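Local coordinates for protein ochratoxinase (Aspergillus niger, PDB 4C65) that hydrolyses ochratoxin A to ochratoxin alpha and L-phenylalanine as a zinc-dependent carboxypeptidase that prefers C-terminal aromatic residues, at residues Gln348-Val351 with Gly355-Pro358; Glu103-Gly108 with Thr412-Gly417; Glu186-Ala191 with Pro225-Val230; Thr88-Ser93 with Ala116-Glu121. All blocks are in the same frame, centred on the assembly; numbering follows the deposited sequence.

Contact 1: residues Gln348-Val351 with Gly355-Pro358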
loop_
_atom_site.group_PDB
_atom_site.type_symbol
_atom_site.label_atom_id
_atom_site.label_comp_id
_atom_site.label_asym_id
_atom_site.label_seq_id
_atom_site.Cartn_x
_atom_site.Cartn_y
_atom_site.Cartn_z
ATOM N N GLN A 348 1.202 49.838 -13.578
ATOM C CA GLN A 348 2.343 50.707 -13.779
ATOM C C GLN A 348 3.277 50.163 -14.865
ATOM O O GLN A 348 3.673 50.885 -15.763
ATOM C CB GLN A 348 3.104 50.862 -12.476
ATOM C CG GLN A 348 4.385 51.631 -12.638
ATOM C CD GLN A 348 5.075 51.923 -11.323
ATOM O OE1 GLN A 348 4.451 52.070 -10.272
ATOM N NE2 GLN A 348 6.378 52.107 -11.398
ATOM N N PHE A 349 3.559 48.864 -14.813
ATOM C CA PHE A 349 4.455 48.271 -15.776
ATOM C C PHE A 349 3.839 48.170 -17.147
ATOM O O PHE A 349 4.547 48.298 -18.133
ATOM C CB PHE A 349 4.963 46.901 -15.301
ATOM C CG PHE A 349 5.731 46.951 -14.001
ATOM C CD1 PHE A 349 6.686 47.925 -13.780
ATOM C CD2 PHE A 349 5.512 45.991 -13.013
ATOM C CE1 PHE A 349 7.394 47.959 -12.597
ATOM C CE2 PHE A 349 6.208 46.027 -11.821
ATOM C CZ PHE A 349 7.153 47.009 -11.617
ATOM N N ALA A 350 2.529 47.959 -17.222
ATOM C CA ALA A 350 1.836 47.985 -18.507
ATOM C C ALA A 350 2.066 49.312 -19.243
ATOM O O ALA A 350 2.291 49.337 -20.461
ATOM C CB ALA A 350 0.362 47.753 -18.305
ATOM N N VAL A 351 2.051 50.412 -18.490
ATOM C CA VAL A 351 2.291 51.728 -19.053
ATOM C C VAL A 351 3.782 51.965 -19.272
ATOM O O VAL A 351 4.216 52.218 -20.391
ATOM C CB VAL A 351 1.701 52.849 -18.150
ATOM C CG1 VAL A 351 2.076 54.235 -18.660
ATOM C CG2 VAL A 351 0.186 52.701 -18.046
ATOM N N GLY A 355 4.334 50.138 -22.670
ATOM C CA GLY A 355 4.032 51.256 -23.541
ATOM C C GLY A 355 2.543 51.467 -23.763
ATOM O O GLY A 355 2.146 52.176 -24.695
ATOM N N MET A 356 1.709 50.857 -22.915
ATOM C CA MET A 356 0.260 51.113 -22.948
ATOM C C MET A 356 -0.061 52.524 -22.486
ATOM O O MET A 356 0.695 53.110 -21.713
ATOM C CB MET A 356 -0.476 50.151 -22.027
ATOM C CG MET A 356 -0.497 48.717 -22.522
ATOM S SD MET A 356 -1.755 47.773 -21.661
ATOM C CE MET A 356 -1.436 46.131 -22.278
ATOM N N THR A 357 -1.162 53.075 -22.978
ATOM C CA THR A 357 -1.737 54.273 -22.369
ATOM C C THR A 357 -2.364 53.836 -21.056
ATOM O O THR A 357 -2.692 52.663 -20.888
ATOM C CB THR A 357 -2.829 54.925 -23.248
ATOM O OG1 THR A 357 -3.865 53.970 -23.498
ATOM C CG2 THR A 357 -2.259 55.412 -24.578
ATOM N N PRO A 358 -2.494 54.759 -20.106
ATOM C CA PRO A 358 -3.218 54.393 -18.905
ATOM C C PRO A 358 -4.594 53.789 -19.206
ATOM O O PRO A 358 -5.011 52.852 -18.540
ATOM C CB PRO A 358 -3.334 55.721 -18.158
ATOM C CG PRO A 358 -2.115 56.486 -18.572
ATOM C CD PRO A 358 -1.878 56.097 -20.002
#

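Contact 2: residues Glu103-Gly108 with Thr412-Gly417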
loop_
_atom_site.group_PDB
_atom_site.type_symbol
_atom_site.label_atom_id
_atom_site.label_comp_id
_atom_site.label_asym_id
_atom_site.label_seq_id
_atom_site.Cartn_x
_atom_site.Cartn_y
_atom_site.Cartn_z
ATOM N N GLU A 103 -7.595 41.937 1.713
ATOM C CA GLU A 103 -6.747 43.009 1.250
ATOM C C GLU A 103 -7.019 43.290 -0.235
ATOM O O GLU A 103 -7.074 44.446 -0.670
ATOM C CB GLU A 103 -5.285 42.630 1.433
ATOM C CG GLU A 103 -4.733 42.581 2.850
ATOM C CD GLU A 103 -4.654 43.916 3.560
ATOM O OE1 GLU A 103 -4.731 44.943 2.859
ATOM O OE2 GLU A 103 -4.478 43.941 4.822
ATOM N N ALA A 104 -7.184 42.238 -1.008
ATOM C CA ALA A 104 -7.441 42.396 -2.463
ATOM C C ALA A 104 -8.671 43.256 -2.711
ATOM O O ALA A 104 -8.668 44.126 -3.552
ATOM C CB ALA A 104 -7.636 41.024 -3.098
ATOM N N LEU A 105 -9.732 42.960 -1.960
ATOM C CA LEU A 105 -11.008 43.590 -2.173
ATOM C C LEU A 105 -10.952 45.064 -1.732
ATOM O O LEU A 105 -11.509 45.916 -2.396
ATOM C CB LEU A 105 -12.085 42.815 -1.433
ATOM C CG LEU A 105 -13.520 42.915 -1.926
ATOM C CD1 LEU A 105 -13.652 42.547 -3.393
ATOM C CD2 LEU A 105 -14.387 42.031 -1.066
ATOM N N GLN A 106 -10.208 45.334 -0.667
ATOM C CA GLN A 106 -9.979 46.682 -0.190
ATOM C C GLN A 106 -9.169 47.512 -1.180
ATOM O O GLN A 106 -9.226 48.746 -1.136
ATOM C CB GLN A 106 -9.259 46.674 1.142
ATOM C CG GLN A 106 -10.057 46.036 2.252
ATOM C CD GLN A 106 -11.129 46.948 2.810
ATOM O OE1 GLN A 106 -10.866 48.096 3.183
ATOM N NE2 GLN A 106 -12.360 46.434 2.876
ATOM N N ASN A 107 -8.436 46.854 -2.068
ATOM C CA ASN A 107 -7.700 47.551 -3.119
ATOM C C ASN A 107 -8.444 47.664 -4.426
ATOM O O ASN A 107 -7.863 48.060 -5.426
ATOM C CB ASN A 107 -6.351 46.866 -3.355
ATOM C CG ASN A 107 -5.337 47.281 -2.325
ATOM O OD1 ASN A 107 -4.687 48.282 -2.527
ATOM N ND2 ASN A 107 -5.287 46.598 -1.161
ATOM N N GLY A 108 -9.706 47.262 -4.444
ATOM C CA GLY A 108 -10.525 47.333 -5.653
ATOM C C GLY A 108 -10.387 46.164 -6.624
ATOM O O GLY A 108 -10.833 46.237 -7.763
ATOM N N THR A 412 -12.146 54.313 -2.733
ATOM C CA THR A 412 -13.039 54.689 -1.635
ATOM C C THR A 412 -14.232 53.775 -1.519
ATOM O O THR A 412 -14.776 53.626 -0.426
ATOM C CB THR A 412 -13.566 56.128 -1.798
ATOM O OG1 THR A 412 -14.256 56.251 -3.049
ATOM C CG2 THR A 412 -12.433 57.107 -1.760
ATOM N N HIS A 413 -14.681 53.224 -2.653
ATOM C CA HIS A 413 -15.895 52.404 -2.697
ATOM C C HIS A 413 -15.619 51.156 -3.479
ATOM O O HIS A 413 -15.027 51.228 -4.562
ATOM C CB HIS A 413 -17.053 53.119 -3.389
ATOM C CG HIS A 413 -17.552 54.322 -2.666
ATOM N ND1 HIS A 413 -16.846 55.501 -2.605
ATOM C CD2 HIS A 413 -18.708 54.538 -1.996
ATOM C CE1 HIS A 413 -17.537 56.387 -1.911
ATOM N NE2 HIS A 413 -18.668 55.824 -1.528
ATOM N N VAL A 414 -16.076 50.020 -2.965
ATOM C CA VAL A 414 -15.979 48.749 -3.690
ATOM C C VAL A 414 -17.310 47.988 -3.667
ATOM O O VAL A 414 -17.772 47.572 -2.615
ATOM C CB VAL A 414 -14.854 47.856 -3.130
ATOM C CG1 VAL A 414 -14.768 46.539 -3.904
ATOM C CG2 VAL A 414 -13.521 48.591 -3.185
ATOM N N TRP A 415 -17.910 47.833 -4.846
ATOM C CA TRP A 415 -19.066 46.981 -5.055
ATOM C C TRP A 415 -18.642 45.684 -5.762
ATOM O O TRP A 415 -17.934 45.720 -6.766
ATOM C CB TRP A 415 -20.102 47.664 -5.956
ATOM C CG TRP A 415 -20.855 48.760 -5.326
ATOM C CD1 TRP A 415 -22.011 48.654 -4.605
ATOM C CD2 TRP A 415 -20.509 50.140 -5.338
ATOM N NE1 TRP A 415 -22.416 49.892 -4.189
ATOM C CE2 TRP A 415 -21.512 50.823 -4.630
ATOM C CE3 TRP A 415 -19.445 50.865 -5.871
ATOM C CZ2 TRP A 415 -21.480 52.206 -4.440
ATOM C CZ3 TRP A 415 -19.415 52.224 -5.690
ATOM C CH2 TRP A 415 -20.420 52.884 -4.977
ATOM N N LYS A 416 -19.071 44.551 -5.208
ATOM C CA LYS A 416 -18.928 43.247 -5.859
ATOM C C LYS A 416 -20.299 42.606 -5.915
ATOM O O LYS A 416 -20.939 42.400 -4.886
ATOM C CB LYS A 416 -17.970 42.350 -5.090
ATOM C CG LYS A 416 -17.678 41.054 -5.837
ATOM C CD LYS A 416 -16.865 40.048 -5.035
ATOM C CE LYS A 416 -17.693 39.172 -4.109
ATOM N NZ LYS A 416 -16.998 37.886 -3.900
ATOM N N GLY A 417 -20.750 42.297 -7.129
ATOM C CA GLY A 417 -22.091 41.747 -7.323
ATOM C C GLY A 417 -23.178 42.649 -6.776
ATOM O O GLY A 417 -24.184 42.170 -6.265
#

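Contact 3: residues Glu186-Ala191 with Pro225-Val230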
loop_
_atom_site.group_PDB
_atom_site.type_symbol
_atom_site.label_atom_id
_atom_site.label_comp_id
_atom_site.label_asym_id
_atom_site.label_seq_id
_atom_site.Cartn_x
_atom_site.Cartn_y
_atom_site.Cartn_z
ATOM N N GLU A 186 -3.050 9.159 -20.386
ATOM C CA GLU A 186 -4.001 8.575 -19.446
ATOM C C GLU A 186 -4.035 9.418 -18.185
ATOM O O GLU A 186 -5.093 9.847 -17.743
ATOM C CB GLU A 186 -3.652 7.115 -19.102
ATOM C CG GLU A 186 -3.539 6.173 -20.298
ATOM C CD GLU A 186 -4.783 6.180 -21.184
ATOM O OE1 GLU A 186 -5.840 5.663 -20.752
ATOM O OE2 GLU A 186 -4.697 6.690 -22.319
ATOM N N GLU A 187 -2.868 9.652 -17.606
ATOM C CA GLU A 187 -2.795 10.387 -16.353
ATOM C C GLU A 187 -3.262 11.827 -16.502
ATOM O O GLU A 187 -3.874 12.376 -15.576
ATOM C CB GLU A 187 -1.379 10.349 -15.758
ATOM C CG GLU A 187 -1.006 8.997 -15.165
ATOM C CD GLU A 187 0.302 9.019 -14.388
ATOM O OE1 GLU A 187 0.905 10.103 -14.163
ATOM O OE2 GLU A 187 0.742 7.930 -13.991
ATOM N N VAL A 188 -2.989 12.455 -17.637
ATOM C CA VAL A 188 -3.348 13.875 -17.760
ATOM C C VAL A 188 -4.868 14.044 -17.842
ATOM O O VAL A 188 -5.389 15.090 -17.423
ATOM C CB VAL A 188 -2.631 14.661 -18.878
ATOM C CG1 VAL A 188 -1.135 14.733 -18.632
ATOM C CG2 VAL A 188 -2.928 14.085 -20.246
ATOM N N ARG A 189 -5.575 13.032 -18.335
ATOM C CA ARG A 189 -7.022 13.111 -18.318
ATOM C C ARG A 189 -7.496 13.226 -16.892
ATOM O O ARG A 189 -8.315 14.078 -16.586
ATOM C CB ARG A 189 -7.677 11.909 -18.983
ATOM C CG ARG A 189 -7.561 11.886 -20.505
ATOM C CD ARG A 189 -8.476 10.810 -21.057
ATOM N NE ARG A 189 -8.173 10.492 -22.443
ATOM C CZ ARG A 189 -8.572 11.205 -23.481
ATOM N NH1 ARG A 189 -9.253 12.337 -23.311
ATOM N NH2 ARG A 189 -8.254 10.786 -24.703
ATOM N N ARG A 190 -7.012 12.348 -16.027
ATOM C CA ARG A 190 -7.422 12.428 -14.630
ATOM C C ARG A 190 -6.995 13.755 -14.008
ATOM O O ARG A 190 -7.775 14.377 -13.276
ATOM C CB ARG A 190 -6.933 11.237 -13.810
ATOM C CG ARG A 190 -7.268 11.428 -12.324
ATOM C CD ARG A 190 -7.729 10.174 -11.609
ATOM N NE ARG A 190 -6.788 9.082 -11.757
ATOM C CZ ARG A 190 -7.066 7.896 -12.279
ATOM N NH1 ARG A 190 -8.263 7.594 -12.745
ATOM N NH2 ARG A 190 -6.113 6.994 -12.360
ATOM N N ALA A 191 -5.792 14.214 -14.340
ATOM C CA ALA A 191 -5.285 15.447 -13.795
ATOM C C ALA A 191 -6.229 16.602 -14.021
ATOM O O ALA A 191 -6.531 17.340 -13.081
ATOM C CB ALA A 191 -3.919 15.774 -14.369
ATOM N N PRO A 225 3.213 17.244 -27.095
ATOM C CA PRO A 225 2.032 17.740 -27.806
ATOM C C PRO A 225 0.799 16.847 -27.623
ATOM O O PRO A 225 -0.295 17.363 -27.548
ATOM C CB PRO A 225 2.481 17.763 -29.280
ATOM C CG PRO A 225 3.961 17.897 -29.228
ATOM C CD PRO A 225 4.391 17.146 -27.976
ATOM N N GLU A 226 0.977 15.531 -27.564
ATOM C CA GLU A 226 -0.133 14.603 -27.335
ATOM C C GLU A 226 -0.822 14.882 -25.961
ATOM O O GLU A 226 -2.050 14.919 -25.867
ATOM C CB GLU A 226 0.348 13.146 -27.347
ATOM C CG GLU A 226 1.064 12.683 -28.614
ATOM C CD GLU A 226 2.586 12.932 -28.622
ATOM O OE1 GLU A 226 3.035 14.092 -28.507
ATOM O OE2 GLU A 226 3.333 11.934 -28.730
ATOM N N GLU A 227 -0.039 15.068 -24.906
ATOM C CA GLU A 227 -0.612 15.380 -23.607
ATOM C C GLU A 227 -1.302 16.735 -23.608
ATOM O O GLU A 227 -2.417 16.862 -23.097
ATOM C CB GLU A 227 0.459 15.366 -22.521
ATOM C CG GLU A 227 0.920 13.975 -22.130
ATOM C CD GLU A 227 2.299 13.979 -21.527
ATOM O OE1 GLU A 227 3.246 14.271 -22.278
ATOM O OE2 GLU A 227 2.444 13.696 -20.302
ATOM N N LEU A 228 -0.653 17.741 -24.199
ATOM C CA LEU A 228 -1.220 19.084 -24.206
ATOM C C LEU A 228 -2.571 19.123 -24.932
ATOM O O LEU A 228 -3.493 19.774 -24.479
ATOM C CB LEU A 228 -0.254 20.097 -24.824
ATOM C CG LEU A 228 0.999 20.470 -24.030
ATOM C CD1 LEU A 228 1.907 21.356 -24.876
ATOM C CD2 LEU A 228 0.617 21.169 -22.737
ATOM N N LYS A 229 -2.688 18.414 -26.036
ATOM C CA LYS A 229 -3.934 18.381 -26.782
ATOM C C LYS A 229 -5.054 17.757 -25.944
ATOM O O LYS A 229 -6.167 18.251 -25.925
ATOM C CB LYS A 229 -3.734 17.605 -28.084
ATOM C CG LYS A 229 -4.959 17.493 -28.968
ATOM C CD LYS A 229 -4.589 16.773 -30.252
ATOM C CE LYS A 229 -5.770 16.632 -31.221
ATOM N NZ LYS A 229 -6.316 15.226 -31.285
ATOM N N VAL A 230 -4.755 16.632 -25.305
ATOM C CA VAL A 230 -5.709 15.971 -24.424
ATOM C C VAL A 230 -6.126 16.887 -23.272
ATOM O O VAL A 230 -7.305 17.068 -23.017
ATOM C CB VAL A 230 -5.152 14.623 -23.913
ATOM C CG1 VAL A 230 -5.943 14.091 -22.737
ATOM C CG2 VAL A 230 -5.150 13.621 -25.048
#

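Contact 4: residues Thr88-Ser93 with Ala116-Glu121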
loop_
_atom_site.group_PDB
_atom_site.type_symbol
_atom_site.label_atom_id
_atom_site.label_comp_id
_atom_site.label_asym_id
_atom_site.label_seq_id
_atom_site.Cartn_x
_atom_site.Cartn_y
_atom_site.Cartn_z
ATOM N N THR A 88 3.462 23.074 4.076
ATOM C CA THR A 88 2.502 23.930 4.757
ATOM C C THR A 88 1.160 23.243 4.836
ATOM O O THR A 88 0.576 22.845 3.832
ATOM C CB THR A 88 2.346 25.296 4.071
ATOM O OG1 THR A 88 3.585 26.005 4.091
ATOM C CG2 THR A 88 1.316 26.138 4.767
ATOM N N HIS A 89 0.666 23.119 6.068
ATOM C CA HIS A 89 -0.631 22.557 6.288
ATOM C C HIS A 89 -1.699 23.476 5.644
ATOM O O HIS A 89 -1.678 24.674 5.843
ATOM C CB HIS A 89 -0.897 22.392 7.768
ATOM C CG HIS A 89 -2.055 21.511 8.056
ATOM N ND1 HIS A 89 -3.353 21.928 7.897
ATOM C CD2 HIS A 89 -2.119 20.226 8.473
ATOM C CE1 HIS A 89 -4.171 20.946 8.223
ATOM N NE2 HIS A 89 -3.446 19.899 8.565
ATOM N N PRO A 90 -2.649 22.906 4.896
ATOM C CA PRO A 90 -3.571 23.829 4.180
ATOM C C PRO A 90 -4.447 24.694 5.075
ATOM O O PRO A 90 -4.935 25.722 4.626
ATOM C CB PRO A 90 -4.429 22.882 3.315
ATOM C CG PRO A 90 -3.629 21.610 3.226
ATOM C CD PRO A 90 -2.885 21.500 4.534
ATOM N N ALA A 91 -4.668 24.289 6.324
ATOM C CA ALA A 91 -5.357 25.144 7.290
ATOM C C ALA A 91 -4.591 26.441 7.563
ATOM O O ALA A 91 -5.203 27.504 7.657
ATOM C CB ALA A 91 -5.634 24.406 8.590
ATOM N N SER A 92 -3.273 26.348 7.709
ATOM C CA SER A 92 -2.434 27.531 7.771
ATOM C C SER A 92 -2.631 28.358 6.523
ATOM O O SER A 92 -2.819 29.588 6.603
ATOM C CB SER A 92 -0.965 27.158 7.900
ATOM O OG SER A 92 -0.745 26.363 9.046
ATOM N N SER A 93 -2.569 27.713 5.356
ATOM C CA SER A 93 -2.695 28.433 4.088
ATOM C C SER A 93 -3.997 29.218 4.019
ATOM O O SER A 93 -4.009 30.375 3.643
ATOM C CB SER A 93 -2.633 27.456 2.898
ATOM O OG SER A 93 -1.416 26.704 2.927
ATOM N N ALA A 116 -2.468 28.444 -9.338
ATOM C CA ALA A 116 -1.956 27.286 -8.620
ATOM C C ALA A 116 -2.283 27.461 -7.152
ATOM O O ALA A 116 -1.817 28.408 -6.522
ATOM C CB ALA A 116 -0.455 27.163 -8.801
ATOM N N GLY A 117 -3.067 26.578 -6.580
ATOM C CA GLY A 117 -3.300 26.659 -5.147
ATOM C C GLY A 117 -4.702 26.298 -4.712
ATOM O O GLY A 117 -5.377 25.481 -5.346
ATOM N N TYR A 118 -5.155 26.941 -3.648
ATOM C CA TYR A 118 -6.366 26.537 -2.960
ATOM C C TYR A 118 -7.531 27.478 -3.232
ATOM O O TYR A 118 -8.407 27.645 -2.386
ATOM C CB TYR A 118 -6.062 26.492 -1.457
ATOM C CG TYR A 118 -4.998 25.514 -1.060
ATOM C CD1 TYR A 118 -5.173 24.156 -1.282
ATOM C CD2 TYR A 118 -3.802 25.937 -0.503
ATOM C CE1 TYR A 118 -4.188 23.244 -0.950
ATOM C CE2 TYR A 118 -2.828 25.037 -0.127
ATOM C CZ TYR A 118 -3.024 23.689 -0.341
ATOM O OH TYR A 118 -2.052 22.771 0.012
ATOM N N GLY A 119 -7.526 28.121 -4.387
ATOM C CA GLY A 119 -8.576 29.064 -4.744
ATOM C C GLY A 119 -9.955 28.469 -4.694
ATOM O O GLY A 119 -10.908 29.118 -4.294
ATOM N N CYS A 120 -10.085 27.242 -5.178
ATOM C CA CYS A 120 -11.387 26.575 -5.198
ATOM C C CYS A 120 -11.881 26.365 -3.796
ATOM O O CYS A 120 -13.066 26.567 -3.493
ATOM C CB CYS A 120 -11.276 25.211 -5.844
ATOM S SG CYS A 120 -10.888 25.224 -7.591
ATOM N N GLU A 121 -10.965 25.948 -2.931
ATOM C CA GLU A 121 -11.312 25.626 -1.544
ATOM C C GLU A 121 -11.605 26.902 -0.722
ATOM O O GLU A 121 -12.513 26.920 0.114
ATOM C CB GLU A 121 -10.178 24.819 -0.901
ATOM C CG GLU A 121 -10.034 23.392 -1.432
ATOM C CD GLU A 121 -9.451 23.281 -2.845
ATOM O OE1 GLU A 121 -8.589 24.108 -3.236
ATOM O OE2 GLU A 121 -9.858 22.339 -3.552
HETATM O O HOH W 1 0.100 23.711 1.163
#

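Contact 1: residues Gln348-Val351 with Gly355-Pro358
The Ala350 carbonyl is approached by Met356 N, which sits 22° off the carbonyl plane; the flat groups that meet here are peptide groups. The Met356 carbonyl in turn points its oxygen at the CA and side chain of Val351. This is a glycine-terminated helix end followed at once by a new N-cap: Gly355, with positive phi, ends helix 344-354, and Thr357 caps helix 358-365. The bond from Met356 N to Ala350 O is 2.9 Å long with an N-H...O angle of 157°. It spans one residue more than the 6-to-1 bond of a Schellman motif. Gly355 N gives a weak bond to Val351 O, 3.1 Å away.

Side chains fill in around these bonds. Met356 CB lies 3.3 Å from Ala350 O. Its CG is anti to the carbonyl carbon (chi1 -70°) and the chain runs extended from there, which carries SD to 4.0 Å from Ala350 CB. Beyond the two segments, Ala350 packs on Tyr321 and Met356 on Ile325, both on helix 304-327. Val351 CG2 lies 3.9 Å from Pro358 CA. Thr357 OG1 accepts from Glu360 N. Met356 O stays by Val351: it is 3.5 Å from CG1 and 3.4 Å from CA, the latter a CA-H...O contact.

Contact 2: residues Glu103-Gly108 with Thr412-Gly417
Gly108, with phi at 84°, brings its CA to 6.0 Å from that of Val414 as the chain leaves helix 90-106. It is the C-prime residue of a Schellman motif: Gly108 N bonds to Leu105 O and Tyr109 N to Ala104 O. The helix end thus packs on strand 411-416, which pairs with strands 391-394 and 419-422 in the mixed sheet. No hydrogen bond joins the two segments.

Val414 carries the contact. Its CB points at the helix end, and both methyls touch Leu105 O, CG2 at 3.4 Å and CG1 at 3.6 Å. That oxygen also takes the Gly108 N-H, so the valine methyls press on a carbonyl oxygen already bonded within the turn. With chi1 at 180°, CG2 is the branch anti to the carbonyl carbon, and it reaches Gly108 CA at 4.1 Å. CG1 faces the leucine side chain.

Leu105 lies against the strand through one methyl. Strand 419-422 joins the cluster through Phe421, which touches both Leu105 and Lys416. The lysine shares only its aliphatic part with Leu105; its NZ bonds to Gly133 O. Leu105 CD1 sits 4.2 Å from Val414 CG1 and 4.4 Å from Lys416 CD.

Contact 3: residues Glu186-Ala191 with Pro225-Val230
Glu227 is the first residue of helix 225-237 to touch helix 185-198, and it meets Val188. Glu227 O lies 4.0 Å from Val188 CG2. Its side chain crosses the valine at about a right angle, with Glu227 CG 4.1 Å from Val188 CG1. Extended beyond CG, the chain lays its carboxylate alongside Val188 CG1 and on to polar partners: OE1 bonds to Ser224 OG and OE2 to Gly184 N. It also pairs with Arg193 of one neighbouring subunit.

One turn on, Val230 aims at the groove between Val188 and Arg189. Its CG1, anti to the backbone N (chi1 165°), does all the touching. It meets Val188 CG2 at 3.9 Å and Arg189 CG at 3.5 Å. The arginine chain runs extended from CG to NE past this methyl, and chi4 (-80°) turns a guanidinium face to it. Val230 CG1 lies toward its rim, 3.8 Å from Arg189 NH1. Arg189 NH1 bridges to Glu234, and NH2 to Glu226 of another neighbouring subunit.

The helix axes run nearly parallel, 9.2 Å apart and crossing at -29°. They are successive outer helices of the TIM barrel, with strand 203-206 between them in sequence and helix 249-258 packed beyond, against Leu228.

Contact 4: residues Thr88-Ser93 with Ala116-Glu121
Tyr118 turns its ring onto Pro90 and Ser93 with CG anti to the carbonyl carbon (chi1 -61°). Ser93 has a like first torsion (-57°), which sets OG beside its own backbone N and near the ring, 3.8 Å from Tyr118 CE2. Its CB is close too, 3.9 Å from Tyr118 CD2. Pro90 lies over one face of the ring at the phenol end: its CB is 4.0 Å from Tyr118 CZ and its CG 3.8 Å from Tyr118 OH.

The phenol is held by a water at the ring edge, in plane. Tyr118 OH donates to it over 2.6 Å, and the water donates in turn to Thr88 O at 2.8 Å. The water thus ties the loop after strand 109-114 to the turn before helix 90-106. Glu121 OE1 is also at the ring edge and in plane.

In the TIM barrel this loop follows the C-terminal end of a strand, the side where the metal site lies. The Tyr118 side chain is about 9 Å from that of His71, a zinc ligand. Tyr118 is also the N-cap residue of helix 119-127. The start of helix 90-106 is capped by His89, whose ND1 accepts from Ala91 N over 3.1 Å. The His89 ring also meets the ring of Tyr118 of a neighbouring subunit, and its NE2 bonds to Ala176 O of that same subunit.

All four contacts belong to the amidohydrolase fold of one chain. Contacts 2 and 4 share helix 90-106: contact 4 is at its start and contact 2 at its end, their centres about 22 Å apart. Their segments alternate along the chain. Contacts 1 and 3 are both nested inside the long loop that contact 2 closes, and their centres are about 37 Å apart. Contacts 2 and 3 lie on opposite sides of the chain's centre, about 38 Å apart between centres. Contact 4 is nearest the zinc site, with the Tyr118 side chain about 9 Å from that of His71. Contacts 1, 2 and 3 lie away from it. No two contacts touch; the nearest atoms of contacts 3 and 4 are about 11 Å apart.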